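Long-range contacts in polyketide synthase associated protein 5 (PDB 1Q9J), which is a phthiocerol dimycocerosyl transferase that probably catalyses the final esterification with mycocerosic acids in making dimycocerosate esters: residues 15-20 / 329-334; 21-26 / 121-126; 50-55 / 158-163; 211-216 / 365-370. All blocks are in the same frame, centred on the assembly; numbering follows the deposited sequence.

Contact 1: 15-20 / 329-334; sequences EVFAQY and TAFEGT
The Tyr-20 ring has the carbonyl oxygen of Phe-331 over one face, 3.7 Å above the plane and displaced toward the rim, where Tyr-20 CE2 is the nearest carbon. At the edge of the Phe-17 ring, close to its plane, Phe-331 CE1 approaches Phe-17 CE2 at 4.2 Å; relative to the Phe-331 ring that approach is oblique. Val-16 adds an aliphatic contact. Its CG1 is anti to the backbone N (chi1 -177°) and reaches Phe-331 CB at 4.1 Å and Glu-332 CG at 4.2 Å, the valine crossing the glutamate side chain at about a right angle. No hydrogen bond joins the two segments, which bury 278 Å² between them. Phe-17 also stacks on His-124, the proton acceptor by similarity, which places the contact beside the probable catalytic centre. Here the C-terminal end of helix 12-19 meets the short 3-10 turn that follows helix 319-322 and precedes strand 342-345, while the Phe-331 ring continues edge-to-face onto Phe-368 of strand 360-368.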
loop_
_atom_site.group_PDB
_atom_site.type_symbol
_atom_site.label_atom_id
_atom_site.label_comp_id
_atom_site.label_asym_id
_atom_site.label_seq_id
_atom_site.Cartn_x
_atom_site.Cartn_y
_atom_site.Cartn_z
ATOM N N GLU A 15 7.540 5.196 12.750
ATOM C CA GLU A 15 8.992 5.157 12.658
ATOM C C GLU A 15 9.537 4.126 11.702
ATOM O O GLU A 15 10.620 4.302 11.167
ATOM C CB GLU A 15 9.609 4.950 14.039
ATOM C CG GLU A 15 9.257 6.079 14.976
ATOM C CD GLU A 15 10.117 6.130 16.214
ATOM O OE1 GLU A 15 10.151 5.124 16.969
ATOM O OE2 GLU A 15 10.757 7.191 16.437
ATOM N N VAL A 16 8.813 3.043 11.476
ATOM C CA VAL A 16 9.328 2.061 10.538
ATOM C C VAL A 16 9.645 2.784 9.228
ATOM O O VAL A 16 10.735 2.643 8.689
ATOM C CB VAL A 16 8.303 0.940 10.245
ATOM C CG1 VAL A 16 8.917 -0.098 9.307
ATOM C CG2 VAL A 16 7.892 0.268 11.553
ATOM N N PHE A 17 8.696 3.577 8.734
ATOM C CA PHE A 17 8.880 4.281 7.470
ATOM C C PHE A 17 9.993 5.329 7.489
ATOM O O PHE A 17 10.540 5.678 6.437
ATOM C CB PHE A 17 7.555 4.904 7.034
ATOM C CG PHE A 17 6.372 3.997 7.231
ATOM C CD1 PHE A 17 5.470 4.225 8.268
ATOM C CD2 PHE A 17 6.182 2.888 6.406
ATOM C CE1 PHE A 17 4.401 3.359 8.479
ATOM C CE2 PHE A 17 5.116 2.019 6.611
ATOM C CZ PHE A 17 4.223 2.252 7.647
ATOM N N ALA A 18 10.316 5.851 8.667
ATOM C CA ALA A 18 11.409 6.815 8.755
ATOM C C ALA A 18 12.730 6.026 8.841
ATOM O O ALA A 18 13.720 6.370 8.188
ATOM C CB ALA A 18 11.245 7.716 9.971
ATOM N N GLN A 19 12.728 4.953 9.624
ATOM C CA GLN A 19 13.913 4.122 9.771
ATOM C C GLN A 19 14.390 3.499 8.445
ATOM O O GLN A 19 15.559 3.155 8.319
ATOM C CB GLN A 19 13.668 3.019 10.810
ATOM C CG GLN A 19 14.885 2.122 11.030
ATOM C CD GLN A 19 14.718 1.141 12.189
ATOM O OE1 GLN A 19 13.705 0.433 12.289
ATOM N NE2 GLN A 19 15.730 1.072 13.055
ATOM N N TYR A 20 13.495 3.345 7.472
ATOM C CA TYR A 20 13.870 2.797 6.167
ATOM C C TYR A 20 13.545 3.796 5.067
ATOM O O TYR A 20 13.331 3.405 3.918
ATOM C CB TYR A 20 13.126 1.490 5.852
ATOM C CG TYR A 20 13.535 0.328 6.723
ATOM C CD1 TYR A 20 13.241 0.319 8.083
ATOM C CD2 TYR A 20 14.257 -0.740 6.197
ATOM C CE1 TYR A 20 13.657 -0.716 8.905
ATOM C CE2 TYR A 20 14.683 -1.787 7.004
ATOM C CZ TYR A 20 14.379 -1.763 8.365
ATOM O OH TYR A 20 14.808 -2.770 9.196
ATOM N N THR A 329 5.115 -3.468 9.703
ATOM C CA THR A 329 6.088 -4.516 10.018
ATOM C C THR A 329 6.587 -5.255 8.773
ATOM O O THR A 329 7.639 -5.897 8.792
ATOM C CB THR A 329 5.496 -5.565 11.001
ATOM O OG1 THR A 329 4.425 -6.283 10.369
ATOM C CG2 THR A 329 4.968 -4.886 12.253
ATOM N N ALA A 330 5.821 -5.158 7.692
ATOM C CA ALA A 330 6.175 -5.803 6.438
ATOM C C ALA A 330 7.573 -5.406 5.987
ATOM O O ALA A 330 8.302 -6.230 5.450
ATOM C CB ALA A 330 5.164 -5.436 5.364
ATOM N N PHE A 331 7.935 -4.145 6.205
ATOM C CA PHE A 331 9.240 -3.635 5.812
ATOM C C PHE A 331 10.353 -4.092 6.735
ATOM O O PHE A 331 11.477 -3.613 6.649
ATOM C CB PHE A 331 9.221 -2.109 5.759
ATOM C CG PHE A 331 8.400 -1.562 4.641
ATOM C CD1 PHE A 331 7.040 -1.336 4.804
ATOM C CD2 PHE A 331 8.978 -1.306 3.409
ATOM C CE1 PHE A 331 6.263 -0.861 3.748
ATOM C CE2 PHE A 331 8.215 -0.831 2.346
ATOM C CZ PHE A 331 6.854 -0.608 2.518
ATOM N N GLU A 332 10.042 -5.014 7.630
ATOM C CA GLU A 332 11.053 -5.525 8.530
ATOM C C GLU A 332 11.292 -6.995 8.217
ATOM O O GLU A 332 11.800 -7.741 9.049
ATOM C CB GLU A 332 10.592 -5.351 9.970
ATOM C CG GLU A 332 10.352 -3.911 10.326
ATOM C CD GLU A 332 9.825 -3.749 11.727
ATOM O OE1 GLU A 332 8.719 -4.251 12.006
ATOM O OE2 GLU A 332 10.515 -3.125 12.556
ATOM N N GLY A 333 10.909 -7.396 7.007
ATOM C CA GLY A 333 11.081 -8.770 6.574
ATOM C C GLY A 333 10.638 -9.801 7.591
ATOM O O GLY A 333 9.609 -9.627 8.251
ATOM N N THR A 334 11.423 -10.870 7.718
ATOM C CA THR A 334 11.139 -11.959 8.653
ATOM C C THR A 334 12.028 -11.852 9.886
ATOM O O THR A 334 13.236 -11.675 9.773
ATOM C CB THR A 334 11.387 -13.340 8.002
ATOM O OG1 THR A 334 10.508 -13.524 6.882
ATOM C CG2 THR A 334 11.157 -14.450 9.020
#

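Contact 2: 21-26 / 121-126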
loop_
_atom_site.group_PDB
_atom_site.type_symbol
_atom_site.label_atom_id
_atom_site.label_comp_id
_atom_site.label_asym_id
_atom_site.label_seq_id
_atom_site.Cartn_x
_atom_site.Cartn_y
_atom_site.Cartn_z
ATOM N N GLU A 21 13.514 5.080 5.414
ATOM C CA GLU A 21 13.201 6.131 4.453
ATOM C C GLU A 21 12.164 5.651 3.437
ATOM O O GLU A 21 12.363 5.796 2.229
ATOM C CB GLU A 21 14.472 6.565 3.715
ATOM C CG GLU A 21 15.428 7.469 4.506
ATOM C CD GLU A 21 15.683 8.826 3.815
ATOM O OE1 GLU A 21 16.515 9.607 4.338
ATOM O OE2 GLU A 21 15.051 9.116 2.764
ATOM N N VAL A 22 11.049 5.095 3.907
ATOM C CA VAL A 22 10.041 4.578 2.981
ATOM C C VAL A 22 9.168 5.653 2.312
ATOM O O VAL A 22 8.562 6.482 2.978
ATOM C CB VAL A 22 9.111 3.530 3.691
ATOM C CG1 VAL A 22 8.097 2.977 2.698
ATOM C CG2 VAL A 22 9.936 2.401 4.280
ATOM N N PHE A 23 9.125 5.613 0.987
ATOM C CA PHE A 23 8.314 6.517 0.191
ATOM C C PHE A 23 7.469 5.617 -0.709
ATOM O O PHE A 23 7.914 4.542 -1.141
ATOM C CB PHE A 23 9.150 7.397 -0.739
ATOM C CG PHE A 23 9.716 8.634 -0.100
ATOM C CD1 PHE A 23 10.786 8.553 0.796
ATOM C CD2 PHE A 23 9.248 9.893 -0.470
ATOM C CE1 PHE A 23 11.380 9.702 1.298
ATOM C CE2 PHE A 23 9.846 11.047 0.039
ATOM C CZ PHE A 23 10.917 10.952 0.922
ATOM N N THR A 24 6.271 6.079 -1.034
ATOM C CA THR A 24 5.374 5.328 -1.882
ATOM C C THR A 24 5.124 6.182 -3.102
ATOM O O THR A 24 4.985 7.396 -2.992
ATOM C CB THR A 24 4.036 5.073 -1.162
ATOM O OG1 THR A 24 4.281 4.435 0.102
ATOM C CG2 THR A 24 3.131 4.183 -2.017
ATOM N N SER A 25 5.100 5.561 -4.271
ATOM C CA SER A 25 4.831 6.302 -5.491
ATOM C C SER A 25 3.609 5.704 -6.173
ATOM O O SER A 25 3.288 4.520 -6.020
ATOM C CB SER A 25 6.043 6.260 -6.436
ATOM O OG SER A 25 6.341 4.928 -6.859
ATOM N N MET A 26 2.943 6.555 -6.931
ATOM C CA MET A 26 1.759 6.178 -7.656
ATOM C C MET A 26 1.858 6.873 -9.002
ATOM O O MET A 26 1.848 8.106 -9.091
ATOM C CB MET A 26 0.510 6.648 -6.917
ATOM C CG MET A 26 -0.758 5.941 -7.349
ATOM S SD MET A 26 -0.598 4.168 -6.997
ATOM C CE MET A 26 -0.417 3.541 -8.601
ATOM N N TYR A 121 4.760 11.100 -5.163
ATOM C CA TYR A 121 5.637 10.459 -4.193
ATOM C C TYR A 121 5.194 10.930 -2.827
ATOM O O TYR A 121 5.048 12.132 -2.573
ATOM C CB TYR A 121 7.094 10.834 -4.415
ATOM C CG TYR A 121 7.648 10.330 -5.715
ATOM C CD1 TYR A 121 7.447 11.038 -6.892
ATOM C CD2 TYR A 121 8.382 9.138 -5.768
ATOM C CE1 TYR A 121 7.965 10.573 -8.089
ATOM C CE2 TYR A 121 8.905 8.661 -6.962
ATOM C CZ TYR A 121 8.692 9.385 -8.123
ATOM O OH TYR A 121 9.185 8.906 -9.321
ATOM N N LEU A 122 4.997 9.967 -1.942
ATOM C CA LEU A 122 4.501 10.258 -0.621
ATOM C C LEU A 122 5.209 9.434 0.427
ATOM O O LEU A 122 5.273 8.216 0.331
ATOM C CB LEU A 122 3.019 9.941 -0.604
ATOM C CG LEU A 122 2.196 10.408 0.584
ATOM C CD1 LEU A 122 2.294 11.917 0.751
ATOM C CD2 LEU A 122 0.765 9.970 0.323
ATOM N N HIS A 123 5.764 10.093 1.427
ATOM C CA HIS A 123 6.422 9.348 2.470
ATOM C C HIS A 123 5.361 8.535 3.216
ATOM O O HIS A 123 4.316 9.065 3.620
ATOM C CB HIS A 123 7.145 10.289 3.410
ATOM C CG HIS A 123 8.110 9.589 4.304
ATOM N ND1 HIS A 123 9.450 9.486 4.005
ATOM C CD2 HIS A 123 7.908 8.854 5.427
ATOM C CE1 HIS A 123 10.039 8.710 4.902
ATOM N NE2 HIS A 123 9.123 8.315 5.769
ATOM N N HIS A 124 5.636 7.247 3.399
ATOM C CA HIS A 124 4.687 6.339 4.050
ATOM C C HIS A 124 4.296 6.666 5.503
ATOM O O HIS A 124 3.308 6.147 6.021
ATOM C CB HIS A 124 5.219 4.902 3.971
ATOM C CG HIS A 124 4.149 3.849 3.938
ATOM N ND1 HIS A 124 3.195 3.719 4.925
ATOM C CD2 HIS A 124 3.935 2.825 3.075
ATOM C CE1 HIS A 124 2.446 2.662 4.675
ATOM N NE2 HIS A 124 2.875 2.100 3.558
ATOM N N CYS A 125 5.054 7.539 6.146
ATOM C CA CYS A 125 4.743 7.892 7.505
ATOM C C CYS A 125 3.542 8.853 7.497
ATOM O O CYS A 125 2.994 9.211 8.533
ATOM C CB CYS A 125 5.963 8.545 8.180
ATOM S SG CYS A 125 6.102 10.378 7.936
ATOM N N MET A 126 3.121 9.260 6.315
ATOM C CA MET A 126 2.004 10.167 6.241
ATOM C C MET A 126 0.746 9.530 5.703
ATOM O O MET A 126 -0.312 10.161 5.682
ATOM C CB MET A 126 2.387 11.334 5.362
ATOM C CG MET A 126 3.568 12.085 5.933
ATOM S SD MET A 126 3.059 13.151 7.309
ATOM C CE MET A 126 2.074 14.250 6.339
#
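His-123 and Phe-23 are a non-hydrogen-bonded pair, their side chains on the same face of the sheet, where antiparallel strands 117-123 and 23-31 run together. His-123 and His-124 open the HHxxxDG motif of CoA-dependent acyltransferase relatives, which also holds Asp-128; His-124 is the proton acceptor by similarity. From CB, the His-123 side chain passes beneath Val-22 O, which lies 3.2 Å above the imidazole plane over its centre. ND1 comes 3.3 Å from Phe-23 CE1, turning the imidazole edge toward the phenyl face in a T-shaped pair with planes 72° apart and centroids separated by 4.8 Å. At the tip, NE2 makes a weak hydrogen bond to Phe-17 O, tying the ring to helix 12-19. Thr-24 and Leu-122 form the hydrogen-bonded pair, with Thr-24 N to Leu-122 O at 2.7 Å and Leu-122 N to Thr-24 O at 2.8 Å. Beyond the strand end, His-124 N donates to Val-22 O at 3.1 Å, which extends the backbone pairing to the residue of the proposed base. Its imidazole crosses the Thr-24 side chain obliquely, with His-124 CD2 3.4 Å from Thr-24 OG1.

Contact 3: 50-55 / 158-163; sequences HPVLAS and QPTPLS
His-50 and Gln-158 lie side by side with their side chains pointing the same way, yet their flat ends are turned 85° apart, so imidazole and amide do not stack. In Gln-158 an extended chain carries CD outward (chi2 169°), and a chi3 close to zero then turns OE1 to the imidazole edge, in the ring plane, while NE2 lies 3.1 Å from His-50 CE1. Each polar end has a firm partner elsewhere: His-50 NE2 is hydrogen-bonded to Glu-138 OE1 of helix 129-148, and Gln-158 OE1 to Thr-279 OG1. The carboxylate of Glu-138 would be expected to polarise the imidazole. Beside this pair, Pro-51 CD rests 3.8 Å from Gln-158 O.

The contact joins two connections of the fold: the turn leading from helix 36-49 into strand 55-59, an edge strand of a three-stranded antiparallel sheet, and the irregular link between helices 129-148 and 164-170. Its apolar part is carried by Val-52, which slides past Pro-161 in the opposite direction. With CG1 anti to the backbone N (chi1 -161°), the other methyl, CG2, meets Pro-161 CD at 3.4 Å and Thr-160 CA at 3.8 Å. CG1 itself approaches Thr-160 CG2 at 4.2 Å. Val-52 also packs on Met-126, which meets CG1, and on Leu-67 of strand 65-69. Bonds within the turn carrying the valine include Leu-53 N to His-50 O at 3.0 Å and Ser-55 OG to Val-52 O, likewise 3.0 Å.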
loop_
_atom_site.group_PDB
_atom_site.type_symbol
_atom_site.label_atom_id
_atom_site.label_comp_id
_atom_site.label_asym_id
_atom_site.label_seq_id
_atom_site.Cartn_x
_atom_site.Cartn_y
_atom_site.Cartn_z
ATOM N N HIS A 50 -4.117 19.579 3.196
ATOM C CA HIS A 50 -3.341 18.661 4.009
ATOM C C HIS A 50 -1.990 19.295 4.289
ATOM O O HIS A 50 -0.953 18.767 3.902
ATOM C CB HIS A 50 -3.173 17.360 3.236
ATOM C CG HIS A 50 -4.468 16.801 2.740
ATOM N ND1 HIS A 50 -5.481 16.421 3.592
ATOM C CD2 HIS A 50 -4.936 16.599 1.485
ATOM C CE1 HIS A 50 -6.518 16.010 2.886
ATOM N NE2 HIS A 50 -6.214 16.107 1.605
ATOM N N PRO A 51 -1.983 20.433 4.991
ATOM C CA PRO A 51 -0.716 21.101 5.280
ATOM C C PRO A 51 0.380 20.302 5.973
ATOM O O PRO A 51 1.499 20.787 6.110
ATOM C CB PRO A 51 -1.153 22.338 6.070
ATOM C CG PRO A 51 -2.408 21.904 6.725
ATOM C CD PRO A 51 -3.105 21.150 5.622
ATOM N N VAL A 52 0.086 19.079 6.392
ATOM C CA VAL A 52 1.117 18.280 7.058
ATOM C C VAL A 52 2.146 17.819 6.013
ATOM O O VAL A 52 3.346 17.754 6.286
ATOM C CB VAL A 52 0.525 17.033 7.732
ATOM C CG1 VAL A 52 1.486 16.507 8.774
ATOM C CG2 VAL A 52 -0.775 17.370 8.369
ATOM N N LEU A 53 1.646 17.487 4.825
ATOM C CA LEU A 53 2.475 17.036 3.726
ATOM C C LEU A 53 3.600 18.028 3.440
ATOM O O LEU A 53 4.616 17.687 2.805
ATOM C CB LEU A 53 1.629 16.851 2.470
ATOM C CG LEU A 53 0.458 15.911 2.687
ATOM C CD1 LEU A 53 -0.418 15.844 1.448
ATOM C CD2 LEU A 53 0.990 14.550 3.043
ATOM N N ALA A 54 3.432 19.255 3.915
ATOM C CA ALA A 54 4.442 20.262 3.697
ATOM C C ALA A 54 5.454 20.239 4.811
ATOM O O ALA A 54 5.703 21.255 5.443
ATOM C CB ALA A 54 3.795 21.623 3.629
ATOM N N SER A 55 6.054 19.089 5.054
ATOM C CA SER A 55 7.030 19.028 6.118
ATOM C C SER A 55 8.128 18.041 5.800
ATOM O O SER A 55 8.243 17.571 4.673
ATOM C CB SER A 55 6.353 18.597 7.400
ATOM O OG SER A 55 6.080 17.206 7.346
ATOM N N GLN A 158 -7.201 20.467 6.891
ATOM C CA GLN A 158 -7.436 19.490 7.955
ATOM C C GLN A 158 -6.267 19.457 8.936
ATOM O O GLN A 158 -5.130 19.769 8.570
ATOM C CB GLN A 158 -7.636 18.106 7.351
ATOM C CG GLN A 158 -8.513 18.071 6.122
ATOM C CD GLN A 158 -8.432 16.726 5.443
ATOM O OE1 GLN A 158 -7.654 15.868 5.854
ATOM N NE2 GLN A 158 -9.229 16.527 4.400
ATOM N N PRO A 159 -6.534 19.093 10.200
ATOM C CA PRO A 159 -5.460 19.037 11.203
ATOM C C PRO A 159 -4.520 17.839 11.019
ATOM O O PRO A 159 -4.743 16.982 10.156
ATOM C CB PRO A 159 -6.221 19.012 12.521
ATOM C CG PRO A 159 -7.506 18.347 12.168
ATOM C CD PRO A 159 -7.861 18.903 10.814
ATOM N N THR A 160 -3.460 17.791 11.820
ATOM C CA THR A 160 -2.473 16.713 11.736
ATOM C C THR A 160 -3.134 15.348 11.875
ATOM O O THR A 160 -3.599 14.988 12.955
ATOM C CB THR A 160 -1.444 16.835 12.853
ATOM O OG1 THR A 160 -0.997 18.194 12.945
ATOM C CG2 THR A 160 -0.266 15.930 12.575
ATOM N N PRO A 161 -3.174 14.556 10.790
ATOM C CA PRO A 161 -3.816 13.246 10.937
ATOM C C PRO A 161 -3.214 12.435 12.072
ATOM O O PRO A 161 -2.031 12.561 12.356
ATOM C CB PRO A 161 -3.653 12.586 9.560
ATOM C CG PRO A 161 -2.710 13.466 8.802
ATOM C CD PRO A 161 -2.798 14.830 9.399
ATOM N N LEU A 162 -4.024 11.622 12.744
ATOM C CA LEU A 162 -3.545 10.840 13.883
ATOM C C LEU A 162 -2.710 9.619 13.536
ATOM O O LEU A 162 -2.819 9.043 12.448
ATOM C CB LEU A 162 -4.739 10.379 14.714
ATOM C CG LEU A 162 -5.710 11.445 15.196
ATOM C CD1 LEU A 162 -7.027 10.812 15.567
ATOM C CD2 LEU A 162 -5.099 12.175 16.339
ATOM N N SER A 163 -1.865 9.239 14.482
ATOM C CA SER A 163 -1.051 8.039 14.348
ATOM C C SER A 163 -1.946 6.918 14.903
ATOM O O SER A 163 -2.904 7.178 15.648
ATOM C CB SER A 163 0.215 8.135 15.197
ATOM O OG SER A 163 -0.094 8.317 16.564
#

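Contact 4: 211-216 / 365-370; sequences VPVTRL and KGQFYC
Val-211 and Arg-215 each reach the opposite segment through a first torsion near anti. In Val-211 (chi1 -173°) CG1 takes the place anti to the backbone N, leaving CG2 beside that N to meet Cys-370 SG at 3.4 Å and Phe-368 CB at 3.8 Å. In Arg-215 (chi1 173°) CG is anti to N, and a bend further along the chain at chi3 precedes the guanidinium, which meets Lys-365. Two edge strands of different sheets meet here: strand 213-216 borders the six-stranded sheet and strand 360-368 the five-stranded one. The latter strand belongs to the C-terminal half of the chain but pairs with strand 23-31, consistent with the crossover between the two related domains in this superfamily. The short strand segments run nearly antiparallel, at 156°, but their axes stay 8.8 Å apart, too wide for strand pairing. The backbones diverge, from 5.6 Å between Val-211 CA and Tyr-369 CA to 9.2 Å between Arg-215 CA and Lys-365 CA, and side chains reach across the widening gap. Midway, Val-213 CG2 touches Gln-367 CG at 3.6 Å. At the wide end Lys-365 crosses Arg-215 at about a right angle. The two like charges share Asp-363 through separate salt bridges, Arg-215 NH2 to OD1 and Lys-365 NZ to OD2, which should offset their repulsion, and Arg-215 NH1 has a further salt bridge to Glu-391. At the narrow end Val-211 N donates a hydrogen bond to Phe-368 O. Over one face of the Arg-215 guanidinium, Lys-365 CG stands 3.1 Å above the plane.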
loop_
_atom_site.group_PDB
_atom_site.type_symbol
_atom_site.label_atom_id
_atom_site.label_comp_id
_atom_site.label_asym_id
_atom_site.label_seq_id
_atom_site.Cartn_x
_atom_site.Cartn_y
_atom_site.Cartn_z
ATOM N N VAL A 211 12.337 0.147 -5.484
ATOM C CA VAL A 211 12.314 -1.275 -5.162
ATOM C C VAL A 211 11.894 -2.044 -6.420
ATOM O O VAL A 211 10.933 -1.678 -7.101
ATOM C CB VAL A 211 11.328 -1.568 -4.000
ATOM C CG1 VAL A 211 11.431 -3.020 -3.558
ATOM C CG2 VAL A 211 11.618 -0.647 -2.834
ATOM N N PRO A 212 12.637 -3.106 -6.768
ATOM C CA PRO A 212 12.240 -3.849 -7.966
ATOM C C PRO A 212 10.800 -4.340 -7.828
ATOM O O PRO A 212 10.400 -4.813 -6.760
ATOM C CB PRO A 212 13.268 -4.983 -8.029
ATOM C CG PRO A 212 13.745 -5.125 -6.605
ATOM C CD PRO A 212 13.830 -3.700 -6.142
ATOM N N VAL A 213 10.028 -4.188 -8.903
ATOM C CA VAL A 213 8.627 -4.610 -8.933
ATOM C C VAL A 213 8.272 -5.374 -10.197
ATOM O O VAL A 213 8.285 -4.806 -11.295
ATOM C CB VAL A 213 7.635 -3.423 -8.889
ATOM C CG1 VAL A 213 6.197 -3.955 -8.913
ATOM C CG2 VAL A 213 7.875 -2.567 -7.656
ATOM N N THR A 214 7.931 -6.652 -10.037
ATOM C CA THR A 214 7.527 -7.489 -11.165
ATOM C C THR A 214 6.010 -7.443 -11.243
ATOM O O THR A 214 5.334 -7.374 -10.223
ATOM C CB THR A 214 7.925 -8.941 -10.972
ATOM O OG1 THR A 214 9.348 -9.039 -10.873
ATOM C CG2 THR A 214 7.441 -9.764 -12.150
ATOM N N ARG A 215 5.470 -7.515 -12.447
ATOM C CA ARG A 215 4.036 -7.446 -12.573
ATOM C C ARG A 215 3.484 -8.291 -13.726
ATOM O O ARG A 215 3.967 -8.207 -14.864
ATOM C CB ARG A 215 3.665 -5.970 -12.704
ATOM C CG ARG A 215 2.228 -5.651 -13.004
ATOM C CD ARG A 215 1.930 -4.275 -12.458
ATOM N NE ARG A 215 1.150 -3.447 -13.365
ATOM C CZ ARG A 215 0.616 -2.278 -13.027
ATOM N NH1 ARG A 215 0.771 -1.797 -11.798
ATOM N NH2 ARG A 215 -0.067 -1.579 -13.922
ATOM N N LEU A 216 2.487 -9.125 -13.416
ATOM C CA LEU A 216 1.843 -10.001 -14.404
ATOM C C LEU A 216 0.358 -9.708 -14.452
ATOM O O LEU A 216 -0.260 -9.518 -13.414
ATOM C CB LEU A 216 2.024 -11.466 -14.026
ATOM C CG LEU A 216 3.465 -11.951 -14.047
ATOM C CD1 LEU A 216 3.533 -13.413 -13.619
ATOM C CD2 LEU A 216 4.013 -11.768 -15.453
ATOM N N LYS A 365 0.504 2.202 -12.021
ATOM C CA LYS A 365 1.485 1.338 -11.366
ATOM C C LYS A 365 1.918 1.915 -10.024
ATOM O O LYS A 365 2.103 3.121 -9.882
ATOM C CB LYS A 365 2.730 1.155 -12.248
ATOM C CG LYS A 365 2.462 0.693 -13.674
ATOM C CD LYS A 365 3.765 0.516 -14.451
ATOM C CE LYS A 365 3.511 0.363 -15.953
ATOM N NZ LYS A 365 2.828 1.566 -16.527
ATOM N N GLY A 366 2.086 1.044 -9.039
ATOM C CA GLY A 366 2.505 1.499 -7.732
ATOM C C GLY A 366 3.859 0.912 -7.421
ATOM O O GLY A 366 4.160 -0.226 -7.789
ATOM N N GLN A 367 4.693 1.686 -6.748
ATOM C CA GLN A 367 6.015 1.196 -6.412
ATOM C C GLN A 367 6.526 1.895 -5.172
ATOM O O GLN A 367 6.103 3.000 -4.852
ATOM C CB GLN A 367 6.972 1.443 -7.577
ATOM C CG GLN A 367 8.392 0.963 -7.339
ATOM C CD GLN A 367 9.281 1.148 -8.563
ATOM O OE1 GLN A 367 10.397 0.627 -8.615
ATOM N NE2 GLN A 367 8.787 1.898 -9.553
ATOM N N PHE A 368 7.436 1.232 -4.475
ATOM C CA PHE A 368 8.023 1.788 -3.272
ATOM C C PHE A 368 9.430 2.294 -3.567
ATOM O O PHE A 368 10.031 1.939 -4.585
ATOM C CB PHE A 368 8.097 0.723 -2.180
ATOM C CG PHE A 368 6.758 0.166 -1.781
ATOM C CD1 PHE A 368 6.537 -1.207 -1.787
ATOM C CD2 PHE A 368 5.719 1.009 -1.390
ATOM C CE1 PHE A 368 5.308 -1.730 -1.414
ATOM C CE2 PHE A 368 4.485 0.489 -1.013
ATOM C CZ PHE A 368 4.281 -0.883 -1.027
ATOM N N TYR A 369 9.950 3.129 -2.673
ATOM C CA TYR A 369 11.303 3.654 -2.812
ATOM C C TYR A 369 12.011 3.670 -1.478
ATOM O O TYR A 369 12.658 4.650 -1.152
ATOM C CB TYR A 369 11.300 5.073 -3.365
ATOM C CG TYR A 369 11.085 5.150 -4.854
ATOM C CD1 TYR A 369 9.829 4.904 -5.411
ATOM C CD2 TYR A 369 12.135 5.492 -5.712
ATOM C CE1 TYR A 369 9.624 5.000 -6.788
ATOM C CE2 TYR A 369 11.939 5.591 -7.088
ATOM C CZ TYR A 369 10.682 5.344 -7.616
ATOM O OH TYR A 369 10.463 5.451 -8.964
ATOM N N CYS A 370 11.883 2.608 -0.693
ATOM C CA CYS A 370 12.576 2.586 0.580
ATOM C C CYS A 370 14.090 2.597 0.333
ATOM O O CYS A 370 14.551 2.365 -0.791
ATOM C CB CYS A 370 12.159 1.360 1.383
ATOM S SG CYS A 370 12.122 -0.162 0.445
#

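How the contacts relate
Contacts 1 and 2 are buried and share the surroundings of the proposed base: helix 12-19 leads directly into strand 23-31, with Phe-17 O probably hydrogen-bonded to Val-22 N. Contacts 3 and 4 are only partly buried and lie far apart, their centres about 26 Å from each other. Contact 2 is the one built on regular strand pairing; it meets contact 4 because strands 23-31 and 360-368 are neighbours in one sheet, and contact 3 through Leu-122 on Leu-53. Chemistry follows place: contact 1 relies largely on side-chain packing without hydrogen bonds, contact 3 on a polar pair with outside partners beside a valine-proline contact, and contact 4 passes from apolar packing to two like charges balanced by acidic residues outside its segments.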